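Beta-fructofuranosidase (Arthrobacter, PDB 3WPU) belongs to the levansucrase/invertase family of the beta-fructosidase clan, whose members are built on a five-bladed beta-propeller. Local coordinates at residues A[78-83]-A[167-172]; A[172-177]-A[202-207]; A[58-63]-A[436-441]. All blocks are in the same frame, centred on the assembly; numbering follows the deposited sequence. Where two conformers were deposited one is given.

Contact 1 of 3, residues A[78-83]-A[167-172]; sequences WPLTDE and ARVSKN
Thr-81 pairs with Arg-168 in parallel, their CA atoms 4.9 Å apart, where strand 72-81 runs beside strand 159-169 in a sheet of the beta-propeller fold. The hydrogen bonds establish the register: Thr-81 N donates to Ala-167 O at 2.9 Å, and Thr-81 O accepts from Val-169 N at 2.9 Å. Thr-81 is thus held by the two residues flanking its partner. A water supplements these bonds by donating to Pro-79 O and accepting from both Thr-81 OG1 and Ala-167 N.

Apolar packing lies on the side of Leu-80 and Ala-167, which Ile-175 also touches. Leu-80 and Val-169 cross at about a right angle, and the 3.3 Å between Leu-80 CG and Val-169 CB is short for two carbons, so the packing is tight. Ala-167 CB sits in plane at the edge of the Trp-78 ring, 3.9 Å from Trp-78 NE1.

The charged end forms no direct salt bridge. Bends at chi2 and chi3 turn the Arg-168 chain back toward Asp-82 and Glu-83, and Glu-83 CA stands 3.6 Å above the centre of its guanidinium, whose NH1 bonds Thr-249 OG1. A second water donates to Glu-83 OE1 at 2.6 Å and accepts from Arg-168 NH2 at 3.0 Å.

Contact 2 of 3, residues A[172-177]-A[202-207]; sequences NGEIKL and LSVGKV
Ile-175 and Gly-205 form a hydrogen-bonded pair at the middle of an antiparallel ladder between strands 174-184 and 197-210, adjacent members of a propeller sheet. Two bonds define the pair: Ile-175 N donates to Gly-205 O at 2.8 Å, and Gly-205 N donates to Ile-175 O at 2.9 Å. Leu-177 and Ser-203 make a second such pair, and Val-207 N donates to Gly-173 O at the Gly-173 end of the ladder.

Glu-174 lies opposite Lys-206 in a non-hydrogen-bonded pair, but its side chain leans over Val-204. With CG anti to the backbone N (chi1 171°), the chain runs on extended. CB is 3.8 Å from Gly-205 O; CG presses to 3.3 Å from Val-204 CG1; CD stays 3.5 Å from that same methyl. At the tip, OE2 is met nearly along its C-O axis by Lys-176 NZ at 3.2 Å, a salt bridge within the strand, while the aliphatic part of Lys-176 lies side by side with Val-204.

On the other face, Ile-175 CD1 touches Val-207 CG2 at 3.6 Å, and Phe-219 and Phe-97 pack against Ile-175. Before the strand, Asn-172 OD1 accepts from Glu-174 N at 2.8 Å, closing an Asx turn.

The two faces of the ladder therefore differ in chemistry. One carries Glu-174, Lys-176 and Lys-206, with Val-204 under the Glu-174 chain and beside Lys-176; the other, with Ile-175 and Leu-177, is mostly apolar, its Ser-203 OG satisfied by Lys-221 O. Five backbone hydrogen bonds hold the two strands together.

Contact 3 of 3, residues A[58-63]-A[436-441]; sequences PTVPQD and DTIGTH
Val-60 and Gln-62 close over Ile-438 from an irregular loop, with no hydrogen bond between the two segments. The evidence for a packing contact is the distribution of the 204 Å² buried, of which Ile-438 alone contributes 94 Å².

Along the loop, Pro-58 comes first, its O bonded to Gln-419 NE2. Val-60 follows, its backbone N held by Gln-419 OE1, so one carboxamide binds the loop at two points: at Pro-58, ahead of the contact, and at Val-60, within it. Val-60 CG1, anti to the backbone N (chi1 178°), meets Ile-438 CD1 at 3.5 Å, and the two side chains cross at about a right angle.

The CB of Pro-61 points away from Ile-438, and its side chain touches Trp-481; its carbonyl faces the contact instead. Pro-61 O lies 3.6 Å from Ile-438 CD1, which thus meets both a methyl and a peptide oxygen of the loop on one side.

Gln-62 has an extended chain that slides past Ile-438 in the opposite direction. Gln-62 CB packs on Ile-438 CG2 at 3.7 Å. Farther out, CD lies 3.6 Å from Ile-438 O, and the carboxamide reaches Gly-439, with OE1 3.3 Å from Gly-439 CA. The other end of the amide, NE2, donates to Asp-443 O. Gln-62 also touches a crystal neighbour, so its pose may partly reflect the lattice.

Gly-439 marks a corner in the chain, with phi 137°. Ile-438 just before it belongs to the short strand 437-438, which pairs antiparallel with strand 443-446 through backbone bonding to Val-445. The loop between helix 30-38 and strand 72-81 thus packs against this two-stranded sheet, with Gln-62 touching Val-445 as well.

In the fold
Contacts 1 and 2 are neighbours in one mixed sheet, their centres about 8 Å apart. They share Asn-172; contact 1 comes first along the chain and contact 2 follows. Strands 72-81, 159-169, 174-184 and 197-210 lie in that order across the sheet, the first pair parallel and the later ones antiparallel. A probable hydrogen bond, Arg-168 O to Lys-176 N at 2.8 Å, links the two contacts. Contact 3 lies on the opposite side of the chain's centre, its centre about 32 Å from that of contact 1 and about 36 Å from that of contact 2. Its segments, 373 residues apart, enclose both other contacts, so it joins distant parts of the sequence.

Contact 1 of 3, residues A[78-83]-A[167-172]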
loop_
_atom_site.group_PDB
_atom_site.type_symbol
_atom_site.label_atom_id
_atom_site.label_comp_id
_atom_site.label_asym_id
_atom_site.label_seq_id
_atom_site.Cartn_x
_atom_site.Cartn_y
_atom_site.Cartn_z
ATOM N N TRP A 78 -5.254 -5.418 -1.776
ATOM C CA TRP A 78 -6.046 -4.185 -1.868
ATOM C C TRP A 78 -7.540 -4.418 -2.055
ATOM O O TRP A 78 -7.971 -5.390 -2.688
ATOM C CB TRP A 78 -5.527 -3.250 -2.951
ATOM C CG TRP A 78 -5.424 -3.816 -4.346
ATOM C CD1 TRP A 78 -6.321 -3.666 -5.362
ATOM C CD2 TRP A 78 -4.332 -4.562 -4.880
ATOM N NE1 TRP A 78 -5.850 -4.277 -6.508
ATOM C CE2 TRP A 78 -4.636 -4.857 -6.225
ATOM C CE3 TRP A 78 -3.132 -5.053 -4.333
ATOM C CZ2 TRP A 78 -3.772 -5.604 -7.043
ATOM C CZ3 TRP A 78 -2.277 -5.764 -5.145
ATOM C CH2 TRP A 78 -2.620 -6.072 -6.482
ATOM N N PRO A 79 -8.350 -3.479 -1.523
ATOM C CA PRO A 79 -9.804 -3.548 -1.671
ATOM C C PRO A 79 -10.265 -2.951 -3.007
ATOM O O PRO A 79 -9.467 -2.430 -3.758
ATOM C CB PRO A 79 -10.297 -2.673 -0.507
ATOM C CG PRO A 79 -9.254 -1.623 -0.401
ATOM C CD PRO A 79 -7.942 -2.321 -0.711
ATOM N N LEU A 80 -11.553 -3.056 -3.272
ATOM C CA LEU A 80 -12.177 -2.361 -4.375
ATOM C C LEU A 80 -12.555 -0.967 -3.872
ATOM O O LEU A 80 -13.210 -0.842 -2.823
ATOM C CB LEU A 80 -13.414 -3.134 -4.780
ATOM C CG LEU A 80 -14.083 -2.857 -6.088
ATOM C CD1 LEU A 80 -13.039 -2.758 -7.202
ATOM C CD2 LEU A 80 -15.070 -4.008 -6.329
ATOM N N THR A 81 -12.156 0.075 -4.604
ATOM C CA THR A 81 -12.312 1.431 -4.127
ATOM C C THR A 81 -12.985 2.332 -5.126
ATOM O O THR A 81 -13.048 2.024 -6.303
ATOM C CB THR A 81 -10.953 2.056 -3.759
ATOM O OG1 THR A 81 -10.040 1.971 -4.868
ATOM C CG2 THR A 81 -10.342 1.318 -2.577
ATOM N N ASP A 82 -13.460 3.453 -4.614
ATOM C CA ASP A 82 -13.868 4.569 -5.471
ATOM C C ASP A 82 -12.826 5.677 -5.432
ATOM O O ASP A 82 -11.715 5.494 -4.945
ATOM C CB ASP A 82 -15.280 5.031 -5.092
ATOM C CG ASP A 82 -15.363 5.632 -3.700
ATOM O OD1 ASP A 82 -14.315 5.971 -3.112
ATOM O OD2 ASP A 82 -16.507 5.802 -3.181
ATOM N N GLU A 83 -13.169 6.848 -5.962
ATOM C CA GLU A 83 -12.208 7.935 -6.056
ATOM C C GLU A 83 -11.853 8.578 -4.717
ATOM O O GLU A 83 -10.914 9.370 -4.637
ATOM C CB GLU A 83 -12.725 9.001 -7.023
ATOM C CG GLU A 83 -13.861 9.844 -6.481
ATOM C CD GLU A 83 -15.247 9.234 -6.640
ATOM O OE1 GLU A 83 -15.381 8.014 -6.889
ATOM O OE2 GLU A 83 -16.223 10.003 -6.504
ATOM N N ALA A 167 -7.639 -0.970 -7.352
ATOM C CA ALA A 167 -8.769 -1.384 -8.187
ATOM C C ALA A 167 -9.958 -0.472 -7.955
ATOM O O ALA A 167 -10.407 -0.319 -6.825
ATOM C CB ALA A 167 -9.147 -2.827 -7.906
ATOM N N ARG A 168 -10.390 0.195 -9.020
ATOM C CA ARG A 168 -11.485 1.145 -8.962
ATOM C C ARG A 168 -12.767 0.515 -9.484
ATOM O O ARG A 168 -12.763 -0.111 -10.556
ATOM C CB ARG A 168 -11.121 2.375 -9.797
ATOM C CG ARG A 168 -9.975 3.189 -9.218
ATOM C CD ARG A 168 -10.456 4.053 -8.066
ATOM N NE ARG A 168 -11.462 4.982 -8.572
ATOM C CZ ARG A 168 -11.213 6.167 -9.123
ATOM N NH1 ARG A 168 -9.982 6.672 -9.182
ATOM N NH2 ARG A 168 -12.241 6.871 -9.600
ATOM N N VAL A 169 -13.861 0.660 -8.742
ATOM C CA VAL A 169 -15.127 0.037 -9.139
ATOM C C VAL A 169 -16.032 1.095 -9.735
ATOM O O VAL A 169 -15.962 2.232 -9.341
ATOM C CB VAL A 169 -15.803 -0.689 -7.956
ATOM C CG1 VAL A 169 -16.192 0.260 -6.838
ATOM C CG2 VAL A 169 -16.970 -1.555 -8.417
ATOM N N SER A 170 -16.849 0.706 -10.704
ATOM C CA SER A 170 -17.814 1.587 -11.342
ATOM C C SER A 170 -19.194 1.131 -10.912
ATOM O O SER A 170 -19.354 0.010 -10.434
ATOM C CB SER A 170 -17.704 1.478 -12.863
ATOM O OG SER A 170 -16.424 1.880 -13.324
ATOM N N LYS A 171 -20.192 1.980 -11.137
ATOM C CA LYS A 171 -21.571 1.690 -10.728
ATOM C C LYS A 171 -22.181 0.482 -11.428
ATOM O O LYS A 171 -23.112 -0.103 -10.904
ATOM C CB LYS A 171 -22.476 2.912 -10.961
ATOM C CG LYS A 171 -22.303 3.994 -9.913
ATOM C CD LYS A 171 -23.098 5.249 -10.264
ATOM C CE LYS A 171 -22.913 6.319 -9.198
ATOM N NZ LYS A 171 -23.646 7.586 -9.498
ATOM N N ASN A 172 -21.666 0.131 -12.606
ATOM C CA ASN A 172 -22.125 -1.055 -13.350
ATOM C C ASN A 172 -21.416 -2.360 -12.955
ATOM O O ASN A 172 -21.623 -3.392 -13.588
ATOM C CB ASN A 172 -21.964 -0.814 -14.858
ATOM C CG ASN A 172 -20.546 -0.404 -15.240
ATOM O OD1 ASN A 172 -19.579 -0.826 -14.617
ATOM N ND2 ASN A 172 -20.426 0.449 -16.257
HETATM O O HOH W 1 -8.146 -0.193 -4.717
HETATM O O HOH W 2 -15.249 6.825 -9.200
#

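Contact 2 of 3, residues A[172-177]-A[202-207]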
loop_
_atom_site.group_PDB
_atom_site.type_symbol
_atom_site.label_atom_id
_atom_site.label_comp_id
_atom_site.label_asym_id
_atom_site.label_seq_id
_atom_site.Cartn_x
_atom_site.Cartn_y
_atom_site.Cartn_z
ATOM N N ASN A 172 -21.666 0.131 -12.606
ATOM C CA ASN A 172 -22.125 -1.055 -13.350
ATOM C C ASN A 172 -21.416 -2.360 -12.955
ATOM O O ASN A 172 -21.623 -3.392 -13.588
ATOM C CB ASN A 172 -21.964 -0.814 -14.858
ATOM C CG ASN A 172 -20.546 -0.404 -15.240
ATOM O OD1 ASN A 172 -19.579 -0.826 -14.617
ATOM N ND2 ASN A 172 -20.426 0.449 -16.257
ATOM N N GLY A 173 -20.581 -2.322 -11.921
ATOM C CA GLY A 173 -19.842 -3.511 -11.486
ATOM C C GLY A 173 -18.524 -3.711 -12.225
ATOM O O GLY A 173 -17.831 -4.705 -12.006
ATOM N N GLU A 174 -18.174 -2.770 -13.094
ATOM C CA GLU A 174 -16.894 -2.840 -13.795
ATOM C C GLU A 174 -15.786 -2.500 -12.813
ATOM O O GLU A 174 -15.959 -1.662 -11.911
ATOM C CB GLU A 174 -16.869 -1.847 -14.954
ATOM C CG GLU A 174 -15.530 -1.641 -15.641
ATOM C CD GLU A 174 -15.566 -0.407 -16.523
ATOM O OE1 GLU A 174 -16.402 -0.410 -17.454
ATOM O OE2 GLU A 174 -14.801 0.556 -16.248
ATOM N N ILE A 175 -14.643 -3.141 -13.027
ATOM C CA ILE A 175 -13.456 -2.907 -12.244
ATOM C C ILE A 175 -12.312 -2.477 -13.157
ATOM O O ILE A 175 -11.980 -3.183 -14.129
ATOM C CB ILE A 175 -13.052 -4.189 -11.498
ATOM C CG1 ILE A 175 -14.157 -4.610 -10.497
ATOM C CG2 ILE A 175 -11.721 -3.986 -10.789
ATOM C CD1 ILE A 175 -13.898 -5.955 -9.846
ATOM N N LYS A 176 -11.699 -1.337 -12.839
ATOM C CA LYS A 176 -10.445 -0.942 -13.463
ATOM C C LYS A 176 -9.314 -1.346 -12.526
ATOM O O LYS A 176 -9.121 -0.741 -11.451
ATOM C CB LYS A 176 -10.399 0.549 -13.734
ATOM C CG LYS A 176 -11.362 1.041 -14.782
ATOM C CD LYS A 176 -11.162 2.536 -14.959
ATOM C CE LYS A 176 -11.973 3.145 -16.088
ATOM N NZ LYS A 176 -13.347 3.360 -15.603
ATOM N N LEU A 177 -8.609 -2.401 -12.903
ATOM C CA LEU A 177 -7.498 -2.906 -12.138
ATOM C C LEU A 177 -6.183 -2.237 -12.594
ATOM O O LEU A 177 -5.701 -2.439 -13.704
ATOM C CB LEU A 177 -7.443 -4.418 -12.268
ATOM C CG LEU A 177 -6.307 -5.152 -11.547
ATOM C CD1 LEU A 177 -6.311 -4.842 -10.061
ATOM C CD2 LEU A 177 -6.418 -6.642 -11.801
ATOM N N LEU A 202 -3.204 -1.095 -16.857
ATOM C CA LEU A 202 -4.624 -1.149 -16.524
ATOM C C LEU A 202 -5.256 -2.318 -17.252
ATOM O O LEU A 202 -4.953 -2.547 -18.417
ATOM C CB LEU A 202 -5.337 0.112 -17.020
ATOM C CG LEU A 202 -6.863 0.133 -17.073
ATOM C CD1 LEU A 202 -7.465 0.038 -15.691
ATOM C CD2 LEU A 202 -7.367 1.424 -17.761
ATOM N N SER A 203 -6.158 -3.026 -16.585
ATOM C CA SER A 203 -7.034 -3.977 -17.261
ATOM C C SER A 203 -8.416 -3.861 -16.637
ATOM O O SER A 203 -8.555 -3.678 -15.404
ATOM C CB SER A 203 -6.511 -5.414 -17.098
ATOM O OG SER A 203 -7.263 -6.305 -17.931
ATOM N N VAL A 204 -9.424 -3.917 -17.504
ATOM C CA VAL A 204 -10.816 -3.759 -17.113
ATOM C C VAL A 204 -11.520 -5.108 -17.128
ATOM O O VAL A 204 -11.369 -5.909 -18.081
ATOM C CB VAL A 204 -11.544 -2.757 -18.021
ATOM C CG1 VAL A 204 -12.979 -2.557 -17.552
ATOM C CG2 VAL A 204 -10.787 -1.428 -18.044
ATOM N N GLY A 205 -12.329 -5.322 -16.097
ATOM C CA GLY A 205 -13.131 -6.528 -15.977
ATOM C C GLY A 205 -14.392 -6.192 -15.234
ATOM O O GLY A 205 -14.747 -5.023 -15.088
ATOM N N LYS A 206 -15.073 -7.219 -14.765
ATOM C CA LYS A 206 -16.413 -7.028 -14.222
ATOM C C LYS A 206 -16.726 -8.115 -13.224
ATOM O O LYS A 206 -16.235 -9.235 -13.337
ATOM C CB LYS A 206 -17.442 -7.044 -15.359
ATOM C CG LYS A 206 -18.795 -6.489 -14.975
ATOM C CD LYS A 206 -19.685 -6.304 -16.199
ATOM C CE LYS A 206 -20.861 -5.407 -15.877
ATOM N NZ LYS A 206 -21.513 -4.910 -17.114
ATOM N N VAL A 207 -17.562 -7.753 -12.250
ATOM C CA VAL A 207 -18.031 -8.664 -11.225
ATOM C C VAL A 207 -19.253 -9.414 -11.740
ATOM O O VAL A 207 -20.188 -8.823 -12.285
ATOM C CB VAL A 207 -18.413 -7.900 -9.933
ATOM C CG1 VAL A 207 -19.057 -8.826 -8.912
ATOM C CG2 VAL A 207 -17.182 -7.216 -9.347
#

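Contact 3 of 3, residues A[58-63]-A[436-441]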
loop_
_atom_site.group_PDB
_atom_site.type_symbol
_atom_site.label_atom_id
_atom_site.label_comp_id
_atom_site.label_asym_id
_atom_site.label_seq_id
_atom_site.Cartn_x
_atom_site.Cartn_y
_atom_site.Cartn_z
ATOM N N PRO A 58 0.695 -3.247 17.260
ATOM C CA PRO A 58 0.481 -4.338 18.216
ATOM C C PRO A 58 1.114 -5.614 17.755
ATOM O O PRO A 58 1.126 -5.918 16.558
ATOM C CB PRO A 58 -1.042 -4.447 18.298
ATOM C CG PRO A 58 -1.546 -3.075 17.936
ATOM C CD PRO A 58 -0.539 -2.483 16.993
ATOM N N THR A 59 1.663 -6.371 18.713
ATOM C CA THR A 59 2.400 -7.571 18.411
ATOM C C THR A 59 1.474 -8.680 17.924
ATOM O O THR A 59 0.460 -8.996 18.570
ATOM C CB THR A 59 3.187 -7.998 19.663
ATOM O OG1 THR A 59 4.173 -7.003 19.994
ATOM C CG2 THR A 59 3.904 -9.328 19.462
ATOM N N VAL A 60 1.801 -9.249 16.763
ATOM C CA VAL A 60 0.993 -10.291 16.137
ATOM C C VAL A 60 1.372 -11.640 16.730
ATOM O O VAL A 60 2.547 -11.952 16.805
ATOM C CB VAL A 60 1.220 -10.318 14.626
ATOM C CG1 VAL A 60 0.437 -11.420 13.955
ATOM C CG2 VAL A 60 0.752 -8.977 14.048
ATOM N N PRO A 61 0.369 -12.448 17.111
ATOM C CA PRO A 61 0.797 -13.763 17.641
ATOM C C PRO A 61 1.378 -14.669 16.572
ATOM O O PRO A 61 0.982 -14.598 15.406
ATOM C CB PRO A 61 -0.485 -14.366 18.188
ATOM C CG PRO A 61 -1.560 -13.702 17.453
ATOM C CD PRO A 61 -1.085 -12.272 17.228
ATOM N N GLN A 62 2.294 -15.538 17.002
ATOM C CA GLN A 62 3.012 -16.438 16.108
ATOM C C GLN A 62 2.131 -17.567 15.606
ATOM O O GLN A 62 2.416 -18.139 14.560
ATOM C CB GLN A 62 4.261 -17.006 16.798
ATOM C CG GLN A 62 5.216 -17.671 15.818
ATOM C CD GLN A 62 6.618 -17.879 16.361
ATOM O OE1 GLN A 62 7.142 -17.059 17.108
ATOM N NE2 GLN A 62 7.245 -18.968 15.952
ATOM N N ASP A 63 1.083 -17.880 16.364
ATOM C CA ASP A 63 0.064 -18.839 15.933
ATOM C C ASP A 63 -1.043 -18.065 15.254
ATOM O O ASP A 63 -1.947 -17.522 15.916
ATOM C CB ASP A 63 -0.465 -19.629 17.124
ATOM C CG ASP A 63 0.631 -20.378 17.832
ATOM O OD1 ASP A 63 1.057 -21.422 17.300
ATOM O OD2 ASP A 63 1.073 -19.900 18.898
ATOM N N ASP A 436 5.098 -11.452 7.224
ATOM C CA ASP A 436 6.264 -11.922 6.503
ATOM C C ASP A 436 6.897 -12.993 7.372
ATOM O O ASP A 436 6.848 -14.177 7.016
ATOM C CB ASP A 436 7.234 -10.798 6.164
ATOM C CG ASP A 436 8.347 -11.250 5.226
ATOM O OD1 ASP A 436 8.521 -12.465 5.002
ATOM O OD2 ASP A 436 9.074 -10.381 4.740
ATOM N N THR A 437 7.447 -12.590 8.517
ATOM C CA THR A 437 8.019 -13.561 9.471
ATOM C C THR A 437 7.622 -13.221 10.907
ATOM O O THR A 437 7.581 -12.062 11.261
ATOM C CB THR A 437 9.543 -13.549 9.389
ATOM O OG1 THR A 437 9.930 -13.905 8.077
ATOM C CG2 THR A 437 10.212 -14.540 10.414
ATOM N N ILE A 438 7.387 -14.237 11.740
ATOM C CA ILE A 438 7.240 -14.032 13.175
ATOM C C ILE A 438 8.071 -15.105 13.845
ATOM O O ILE A 438 7.955 -16.265 13.481
ATOM C CB ILE A 438 5.784 -14.138 13.667
ATOM C CG1 ILE A 438 4.935 -13.048 12.997
ATOM C CG2 ILE A 438 5.722 -13.991 15.176
ATOM C CD1 ILE A 438 3.450 -13.133 13.298
ATOM N N GLY A 439 8.922 -14.685 14.766
ATOM C CA GLY A 439 9.706 -15.648 15.552
ATOM C C GLY A 439 11.149 -15.264 15.741
ATOM O O GLY A 439 11.627 -14.254 15.234
ATOM N N THR A 440 11.853 -16.105 16.499
ATOM C CA THR A 440 13.238 -15.866 16.833
ATOM C C THR A 440 14.116 -16.667 15.880
ATOM O O THR A 440 13.605 -17.430 15.049
ATOM C CB THR A 440 13.511 -16.284 18.293
ATOM O OG1 THR A 440 12.984 -17.594 18.506
ATOM C CG2 THR A 440 12.833 -15.347 19.249
ATOM N N HIS A 441 15.433 -16.497 16.005
ATOM C CA HIS A 441 16.409 -17.074 15.078
ATOM C C HIS A 441 16.269 -18.601 14.913
ATOM O O HIS A 441 16.464 -19.124 13.818
ATOM C CB HIS A 441 17.826 -16.724 15.543
ATOM C CG HIS A 441 18.208 -17.381 16.830
ATOM N ND1 HIS A 441 19.014 -18.496 16.882
ATOM C CD2 HIS A 441 17.850 -17.113 18.108
ATOM C CE1 HIS A 441 19.157 -18.874 18.140
ATOM N NE2 HIS A 441 18.456 -18.057 18.904
#